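Local coordinates for putative HTH-type transcriptional regulator PF0864 (Pyrococcus furiosus, PDB 2IA0), which probably binds DNA in a sequence-specific manner as a dimeric transcriptional regulator of the AsnC family, at residues A[66-69]-A[70-74]; A[91-94]-A[95-99]; A[135-138]-A[139-143]. All blocks are in the same frame, centred on the assembly; numbering follows the deposited sequence.

Contact 1: residues A[66-69]-A[70-74]; sequences IILG and EQLKP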
loop_
_atom_site.group_PDB
_atom_site.type_symbol
_atom_site.label_atom_id
_atom_site.label_comp_id
_atom_site.label_asym_id
_atom_site.label_seq_id
_atom_site.Cartn_x
_atom_site.Cartn_y
_atom_site.Cartn_z
ATOM N N ILE A 66 9.083 5.582 -6.310
ATOM C CA ILE A 66 8.679 6.910 -5.868
ATOM C C ILE A 66 7.229 6.913 -5.370
ATOM O O ILE A 66 6.441 6.007 -5.654
ATOM C CB ILE A 66 8.860 7.990 -6.965
ATOM C CG1 ILE A 66 8.040 7.612 -8.200
ATOM C CG2 ILE A 66 10.367 8.238 -7.262
ATOM C CD1 ILE A 66 7.597 8.798 -9.014
ATOM N N ILE A 67 6.924 7.928 -4.573
ATOM C CA ILE A 67 5.605 8.151 -4.015
ATOM C C ILE A 67 5.121 9.400 -4.707
ATOM O O ILE A 67 5.844 10.392 -4.761
ATOM C CB ILE A 67 5.696 8.341 -2.475
ATOM C CG1 ILE A 67 5.861 6.974 -1.808
ATOM C CG2 ILE A 67 4.433 9.044 -1.906
ATOM C CD1 ILE A 67 6.582 7.044 -0.530
ATOM N N LEU A 68 3.921 9.346 -5.267
ATOM C CA LEU A 68 3.376 10.479 -6.030
ATOM C C LEU A 68 2.730 11.542 -5.127
ATOM O O LEU A 68 2.249 11.232 -4.043
ATOM C CB LEU A 68 2.383 9.981 -7.080
ATOM C CG LEU A 68 2.979 9.192 -8.246
ATOM C CD1 LEU A 68 1.946 8.925 -9.286
ATOM C CD2 LEU A 68 4.145 9.944 -8.849
ATOM N N GLY A 69 2.740 12.794 -5.573
ATOM C CA GLY A 69 2.226 13.911 -4.763
ATOM C C GLY A 69 0.743 14.128 -4.981
ATOM O O GLY A 69 0.148 13.505 -5.853
ATOM N N GLU A 70 0.134 15.031 -4.218
ATOM C CA GLU A 70 -1.333 15.109 -4.224
ATOM C C GLU A 70 -2.008 15.454 -5.557
ATOM O O GLU A 70 -3.184 15.147 -5.728
ATOM C CB GLU A 70 -1.896 15.889 -3.017
ATOM C CG GLU A 70 -1.998 17.414 -3.105
ATOM C CD GLU A 70 -3.063 17.955 -2.121
ATOM O OE1 GLU A 70 -3.516 17.171 -1.248
ATOM O OE2 GLU A 70 -3.464 19.147 -2.219
ATOM N N GLN A 71 -1.258 16.016 -6.507
ATOM C CA GLN A 71 -1.738 16.238 -7.889
ATOM C C GLN A 71 -2.093 14.948 -8.617
ATOM O O GLN A 71 -2.905 14.966 -9.556
ATOM C CB GLN A 71 -0.684 16.947 -8.749
ATOM C CG GLN A 71 -0.279 18.321 -8.278
ATOM C CD GLN A 71 0.886 18.294 -7.296
ATOM O OE1 GLN A 71 1.175 17.260 -6.662
ATOM N NE2 GLN A 71 1.568 19.438 -7.166
ATOM N N LEU A 72 -1.460 13.838 -8.241
ATOM C CA LEU A 72 -1.719 12.588 -8.949
ATOM C C LEU A 72 -2.356 11.535 -8.061
ATOM O O LEU A 72 -2.729 10.466 -8.551
ATOM C CB LEU A 72 -0.448 12.034 -9.600
ATOM C CG LEU A 72 0.069 12.618 -10.914
ATOM C CD1 LEU A 72 0.983 13.728 -10.595
ATOM C CD2 LEU A 72 0.832 11.573 -11.708
ATOM N N LYS A 73 -2.475 11.822 -6.769
ATOM C CA LYS A 73 -3.240 10.958 -5.861
ATOM C C LYS A 73 -4.756 11.059 -6.089
ATOM O O LYS A 73 -5.274 12.157 -6.334
ATOM C CB LYS A 73 -2.962 11.333 -4.413
ATOM C CG LYS A 73 -1.635 10.850 -3.900
ATOM C CD LYS A 73 -1.657 10.789 -2.380
ATOM C CE LYS A 73 -1.767 12.152 -1.710
ATOM N NZ LYS A 73 -1.846 11.925 -0.222
ATOM N N PRO A 74 -5.486 9.926 -5.982
ATOM C CA PRO A 74 -6.966 10.018 -5.918
ATOM C C PRO A 74 -7.434 10.734 -4.637
ATOM O O PRO A 74 -6.885 10.494 -3.546
ATOM C CB PRO A 74 -7.405 8.548 -5.910
ATOM C CG PRO A 74 -6.249 7.799 -5.319
ATOM C CD PRO A 74 -5.028 8.525 -5.903
#

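Contact 2: residues A[91-94]-A[95-99]; sequences DFLE and RYISY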
loop_
_atom_site.group_PDB
_atom_site.type_symbol
_atom_site.label_atom_id
_atom_site.label_comp_id
_atom_site.label_asym_id
_atom_site.label_seq_id
_atom_site.Cartn_x
_atom_site.Cartn_y
_atom_site.Cartn_z
ATOM N N ASP A 91 -14.616 -25.755 -7.570
ATOM C CA ASP A 91 -13.647 -25.478 -8.627
ATOM C C ASP A 91 -14.094 -24.284 -9.460
ATOM O O ASP A 91 -13.269 -23.518 -9.929
ATOM C CB ASP A 91 -13.346 -26.727 -9.457
ATOM C CG ASP A 91 -11.984 -27.284 -9.140
ATOM O OD1 ASP A 91 -11.306 -26.697 -8.257
ATOM O OD2 ASP A 91 -11.570 -28.282 -9.773
ATOM N N PHE A 92 -15.411 -24.153 -9.596
ATOM C CA PHE A 92 -16.091 -23.003 -10.201
ATOM C C PHE A 92 -16.047 -21.714 -9.369
ATOM O O PHE A 92 -15.994 -20.633 -9.928
ATOM C CB PHE A 92 -17.554 -23.369 -10.487
ATOM C CG PHE A 92 -17.725 -24.407 -11.561
ATOM C CD1 PHE A 92 -17.125 -25.659 -11.452
ATOM C CD2 PHE A 92 -18.513 -24.146 -12.665
ATOM C CE1 PHE A 92 -17.289 -26.621 -12.442
ATOM C CE2 PHE A 92 -18.683 -25.112 -13.663
ATOM C CZ PHE A 92 -18.073 -26.348 -13.548
ATOM N N LEU A 93 -16.095 -21.815 -8.047
ATOM C CA LEU A 93 -15.893 -20.652 -7.187
ATOM C C LEU A 93 -14.486 -20.034 -7.371
ATOM O O LEU A 93 -14.351 -18.840 -7.609
ATOM C CB LEU A 93 -16.175 -21.002 -5.709
ATOM C CG LEU A 93 -16.010 -19.928 -4.619
ATOM C CD1 LEU A 93 -16.821 -18.650 -4.900
ATOM C CD2 LEU A 93 -16.411 -20.525 -3.311
ATOM N N GLU A 94 -13.450 -20.863 -7.275
ATOM C CA GLU A 94 -12.076 -20.425 -7.507
ATOM C C GLU A 94 -11.945 -19.692 -8.845
ATOM O O GLU A 94 -11.331 -18.626 -8.901
ATOM C CB GLU A 94 -11.113 -21.616 -7.421
ATOM C CG GLU A 94 -9.647 -21.292 -7.677
ATOM C CD GLU A 94 -8.938 -22.416 -8.461
ATOM O OE1 GLU A 94 -8.937 -23.584 -7.978
ATOM O OE2 GLU A 94 -8.391 -22.134 -9.562
ATOM N N ARG A 95 -12.546 -20.239 -9.907
ATOM C CA ARG A 95 -12.427 -19.658 -11.254
ATOM C C ARG A 95 -13.232 -18.382 -11.464
ATOM O O ARG A 95 -12.836 -17.520 -12.264
ATOM C CB ARG A 95 -12.819 -20.677 -12.323
ATOM C CG ARG A 95 -11.683 -21.509 -12.858
ATOM C CD ARG A 95 -12.238 -22.532 -13.831
ATOM N NE ARG A 95 -12.076 -23.845 -13.255
ATOM C CZ ARG A 95 -12.918 -24.858 -13.342
ATOM N NH1 ARG A 95 -14.063 -24.762 -13.994
ATOM N NH2 ARG A 95 -12.588 -25.986 -12.740
ATOM N N TYR A 96 -14.363 -18.292 -10.769
ATOM C CA TYR A 96 -15.260 -17.145 -10.814
ATOM C C TYR A 96 -14.645 -15.928 -10.135
ATOM O O TYR A 96 -14.664 -14.839 -10.680
ATOM C CB TYR A 96 -16.613 -17.479 -10.173
ATOM C CG TYR A 96 -17.648 -16.405 -10.421
ATOM C CD1 TYR A 96 -18.025 -16.077 -11.724
ATOM C CD2 TYR A 96 -18.246 -15.707 -9.360
ATOM C CE1 TYR A 96 -18.961 -15.092 -11.974
ATOM C CE2 TYR A 96 -19.209 -14.701 -9.606
ATOM C CZ TYR A 96 -19.547 -14.411 -10.915
ATOM O OH TYR A 96 -20.458 -13.444 -11.202
ATOM N N ILE A 97 -14.072 -16.139 -8.955
ATOM C CA ILE A 97 -13.304 -15.117 -8.276
ATOM C C ILE A 97 -12.112 -14.603 -9.092
ATOM O O ILE A 97 -11.866 -13.383 -9.091
ATOM C CB ILE A 97 -12.874 -15.602 -6.861
ATOM C CG1 ILE A 97 -14.087 -15.604 -5.934
ATOM C CG2 ILE A 97 -11.752 -14.744 -6.279
ATOM C CD1 ILE A 97 -13.891 -16.446 -4.724
ATOM N N SER A 98 -11.367 -15.515 -9.758
ATOM C CA SER A 98 -10.286 -15.117 -10.698
ATOM C C SER A 98 -10.792 -14.184 -11.784
ATOM O O SER A 98 -10.164 -13.175 -12.072
ATOM C CB SER A 98 -9.606 -16.321 -11.358
ATOM O OG SER A 98 -8.842 -17.071 -10.420
ATOM N N TYR A 99 -11.946 -14.519 -12.363
ATOM C CA TYR A 99 -12.600 -13.691 -13.376
ATOM C C TYR A 99 -12.953 -12.294 -12.863
ATOM O O TYR A 99 -12.693 -11.302 -13.529
ATOM C CB TYR A 99 -13.850 -14.413 -13.900
ATOM C CG TYR A 99 -14.812 -13.561 -14.683
ATOM C CD1 TYR A 99 -14.399 -12.866 -15.812
ATOM C CD2 TYR A 99 -16.151 -13.469 -14.310
ATOM C CE1 TYR A 99 -15.287 -12.082 -16.552
ATOM C CE2 TYR A 99 -17.057 -12.680 -15.043
ATOM C CZ TYR A 99 -16.613 -11.992 -16.165
ATOM O OH TYR A 99 -17.494 -11.216 -16.917
HETATM O O HOH W 1 -8.605 -19.436 -11.255
#

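Contact 3: residues A[135-138]-A[139-143]; sequences KFIE and ENITS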
loop_
_atom_site.group_PDB
_atom_site.type_symbol
_atom_site.label_atom_id
_atom_site.label_comp_id
_atom_site.label_asym_id
_atom_site.label_seq_id
_atom_site.Cartn_x
_atom_site.Cartn_y
_atom_site.Cartn_z
ATOM N N LYS A 135 -20.942 6.198 -9.333
ATOM C CA LYS A 135 -20.935 5.837 -10.744
ATOM C C LYS A 135 -20.052 4.612 -11.032
ATOM O O LYS A 135 -20.399 3.794 -11.889
ATOM C CB LYS A 135 -20.474 7.051 -11.563
ATOM C CG LYS A 135 -21.018 7.120 -12.967
ATOM C CD LYS A 135 -20.103 7.950 -13.875
ATOM C CE LYS A 135 -20.228 7.452 -15.317
ATOM N NZ LYS A 135 -19.396 8.259 -16.253
ATOM N N PHE A 136 -18.915 4.484 -10.334
ATOM C CA PHE A 136 -18.056 3.298 -10.470
ATOM C C PHE A 136 -18.733 2.034 -9.927
ATOM O O PHE A 136 -18.688 0.996 -10.571
ATOM C CB PHE A 136 -16.687 3.481 -9.794
ATOM C CG PHE A 136 -15.824 2.235 -9.812
ATOM C CD1 PHE A 136 -14.875 2.040 -10.821
ATOM C CD2 PHE A 136 -15.965 1.255 -8.834
ATOM C CE1 PHE A 136 -14.064 0.887 -10.852
ATOM C CE2 PHE A 136 -15.178 0.095 -8.863
ATOM C CZ PHE A 136 -14.212 -0.084 -9.876
ATOM N N ILE A 137 -19.303 2.117 -8.728
ATOM C CA ILE A 137 -20.054 1.004 -8.139
ATOM C C ILE A 137 -21.301 0.603 -8.954
ATOM O O ILE A 137 -21.530 -0.597 -9.163
ATOM C CB ILE A 137 -20.332 1.249 -6.627
ATOM C CG1 ILE A 137 -18.993 1.183 -5.856
ATOM C CG2 ILE A 137 -21.357 0.240 -6.057
ATOM C CD1 ILE A 137 -18.932 2.077 -4.667
ATOM N N GLU A 138 -22.072 1.579 -9.446
ATOM C CA GLU A 138 -23.215 1.272 -10.346
ATOM C C GLU A 138 -22.772 0.358 -11.490
ATOM O O GLU A 138 -23.439 -0.645 -11.801
ATOM C CB GLU A 138 -23.895 2.530 -10.964
ATOM C CG GLU A 138 -24.149 3.746 -10.048
ATOM C CD GLU A 138 -25.295 4.682 -10.555
ATOM O OE1 GLU A 138 -26.494 4.348 -10.361
ATOM O OE2 GLU A 138 -25.004 5.768 -11.116
ATOM N N GLU A 139 -21.629 0.709 -12.088
ATOM C CA GLU A 139 -21.178 0.155 -13.365
ATOM C C GLU A 139 -20.375 -1.126 -13.288
ATOM O O GLU A 139 -20.516 -1.999 -14.150
ATOM C CB GLU A 139 -20.387 1.210 -14.140
ATOM C CG GLU A 139 -21.273 2.043 -15.035
ATOM C CD GLU A 139 -20.806 3.472 -15.201
ATOM O OE1 GLU A 139 -19.588 3.686 -15.404
ATOM O OE2 GLU A 139 -21.678 4.386 -15.149
ATOM N N ASN A 140 -19.567 -1.252 -12.244
ATOM C CA ASN A 140 -18.582 -2.331 -12.150
ATOM C C ASN A 140 -18.752 -3.266 -10.948
ATOM O O ASN A 140 -18.067 -4.276 -10.860
ATOM C CB ASN A 140 -17.165 -1.745 -12.139
ATOM C CG ASN A 140 -16.848 -0.942 -13.387
ATOM O OD1 ASN A 140 -16.785 -1.486 -14.489
ATOM N ND2 ASN A 140 -16.619 0.359 -13.217
ATOM N N ILE A 141 -19.653 -2.932 -10.026
ATOM C CA ILE A 141 -19.840 -3.742 -8.810
ATOM C C ILE A 141 -21.258 -4.323 -8.651
ATOM O O ILE A 141 -21.419 -5.520 -8.440
ATOM C CB ILE A 141 -19.361 -2.978 -7.525
ATOM C CG1 ILE A 141 -17.850 -2.610 -7.609
ATOM C CG2 ILE A 141 -19.732 -3.729 -6.229
ATOM C CD1 ILE A 141 -16.849 -3.778 -7.752
ATOM N N THR A 142 -22.285 -3.488 -8.753
ATOM C CA THR A 142 -23.664 -3.966 -8.550
ATOM C C THR A 142 -24.193 -4.701 -9.780
ATOM O O THR A 142 -25.239 -5.371 -9.722
ATOM C CB THR A 142 -24.631 -2.838 -8.136
ATOM O OG1 THR A 142 -24.602 -1.795 -9.118
ATOM C CG2 THR A 142 -24.262 -2.276 -6.761
ATOM N N SER A 143 -23.442 -4.574 -10.876
ATOM C CA SER A 143 -23.610 -5.360 -12.092
ATOM C C SER A 143 -23.008 -6.783 -12.025
ATOM O O SER A 143 -23.292 -7.611 -12.893
ATOM C CB SER A 143 -22.943 -4.616 -13.241
ATOM O OG SER A 143 -21.552 -4.486 -12.996
#

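Contact 1: residues A[66-69]-A[70-74]
The carbonyl oxygen of G69 takes two backbone N-H groups from the turn that follows it. The straighter bond comes from L72, whose N lies 2.9 Å from G69 O with an N-H...O angle of 164°; this i to i+3 bond, with E70 and Q71 both in helical backbone conformation, makes a beta turn of type I or III. K73 N reaches the same G69 O at 3.2 Å along a more bent path, 141°, and adds an i to i+4 bond, so that the chain makes a single helix-like turn. The two donors approach from opposite faces of the carbonyl plane, and together they hold the oxygen and close the turn at E70 and Q71. Beside it, one methyl branch of L68 rests on L72: L68 CD1 is 3.8 Å from L72 CD2, the two leucines meeting at a slant. K73 CG lies 3.7 Å from G69 O and near L68 O. Q71 bends at chi2 (89°), which brings Q71 OE1 to 3.6 Å from G69 C, while its NE2 donates to R58 O of the second subunit. Further out, V171 touches both leucines and T165 of helix 164-168 lies against K73. The turn thus ends strand 61-68, which pairs antiparallel with a strand of the second subunit through I66 and I67, and leads the chain into strand 76-84 of the C-terminal alpha+beta domain.

Contact 2: residues A[91-94]-A[95-99]
The first turns of helix 91-105, in the dimeric alpha+beta barrel domain, carry an apolar L93-I97 pair on the side toward strand 76-84 and a mainly charged outer side that also bears F92. L93 CD1 meets I97 CD1 at 3.7 Å, end methyl against end methyl; L93 has CG trans to its backbone N (chi1 179°), which carries the branch along the helix to I97. L93 and Y96 also lie on V84 of strand 76-84, Y96 OH is hydrogen-bonded to P145 O, and I97 and S98 pack on K159 of the second subunit. I97 N donates nearly straight to L93 O at 3.0 Å, while the R95 N bond to D91 O is weak.

The outer side is held more loosely. R95 folds back over the first turn, one face of its guanidinium lying over D91 O, while R95 NH2 comes to 3.4 Å from D91 CB. Its salt bridge to the carboxylate is long, D91 OD2 to R95 NH2 3.9 Å, with the two planes turned 55° apart. R95 NH1 stands over one face of the F92 ring, toward its rim, giving at most a weak cation-pi attraction. One turn on, a water joins E94 to S98, 3.2 Å from E94 OE2 and a doubtfully short 2.5 Å from S98 OG.

Contact 3: residues A[135-138]-A[139-143]
F136 and N140 pack closely on the inner side of helix 132-140, crossing at about a right angle. N140 CB makes a CH-pi contact over one face of the F136 ring, 4.2 Å from its centroid. N140 ND2 also lies over that ring, 3.4 Å from F136 CD1, with the amide tilted 49° to it, and makes a weak bond to F136 O. A chi1 of 175° turns the ring away from the F136 amide nitrogen and toward I141, where F136 CE2 meets I141 CG1 at 4.0 Å. I137 CG2 adds I141 CB and T142 CG2 to the apolar cluster. Replacing F136 by alanine is likely to leave N140 CB without the ring face it lies on and open a gap beside I141, L107 and V125.

At the helix end I137 O takes T142 N at 3.0 Å, an i to i+5 bond of pi-turn type, beside the more bent i to i+4 bond from I141 N. The solvent side is looser: K135 crosses E139 at a slant, but K135 NZ stays 4.6 Å from E139 OE2, so any attraction between the charges is probably weak. F136 packs on strand 120-127 and I137 and I141 on strand 147-154, helix against sheet as in the dimeric alpha+beta barrel domain.

Contact 1 is a turn joining two strands, whereas contacts 2 and 3 each lie on a helix of the same C-terminal domain. Those two helices pack on different strands: residues 91-99 lie on strand 76-84, while residues 135-143 face strands 120-127 and 147-154. Contact 2 is mostly surface, its charged groups held by long or water-mediated links; contact 3 is partly buried, with an aromatic-amide pair and isoleucines inside and charges outside. Contact 1, also partly buried, relies on backbone bonds and a leucine pair. The second subunit touches contacts 1 and 2 but not contact 3. Centres of contacts 1 and 2 are about 34 Å apart, those of contacts 2 and 3 about 20 Å.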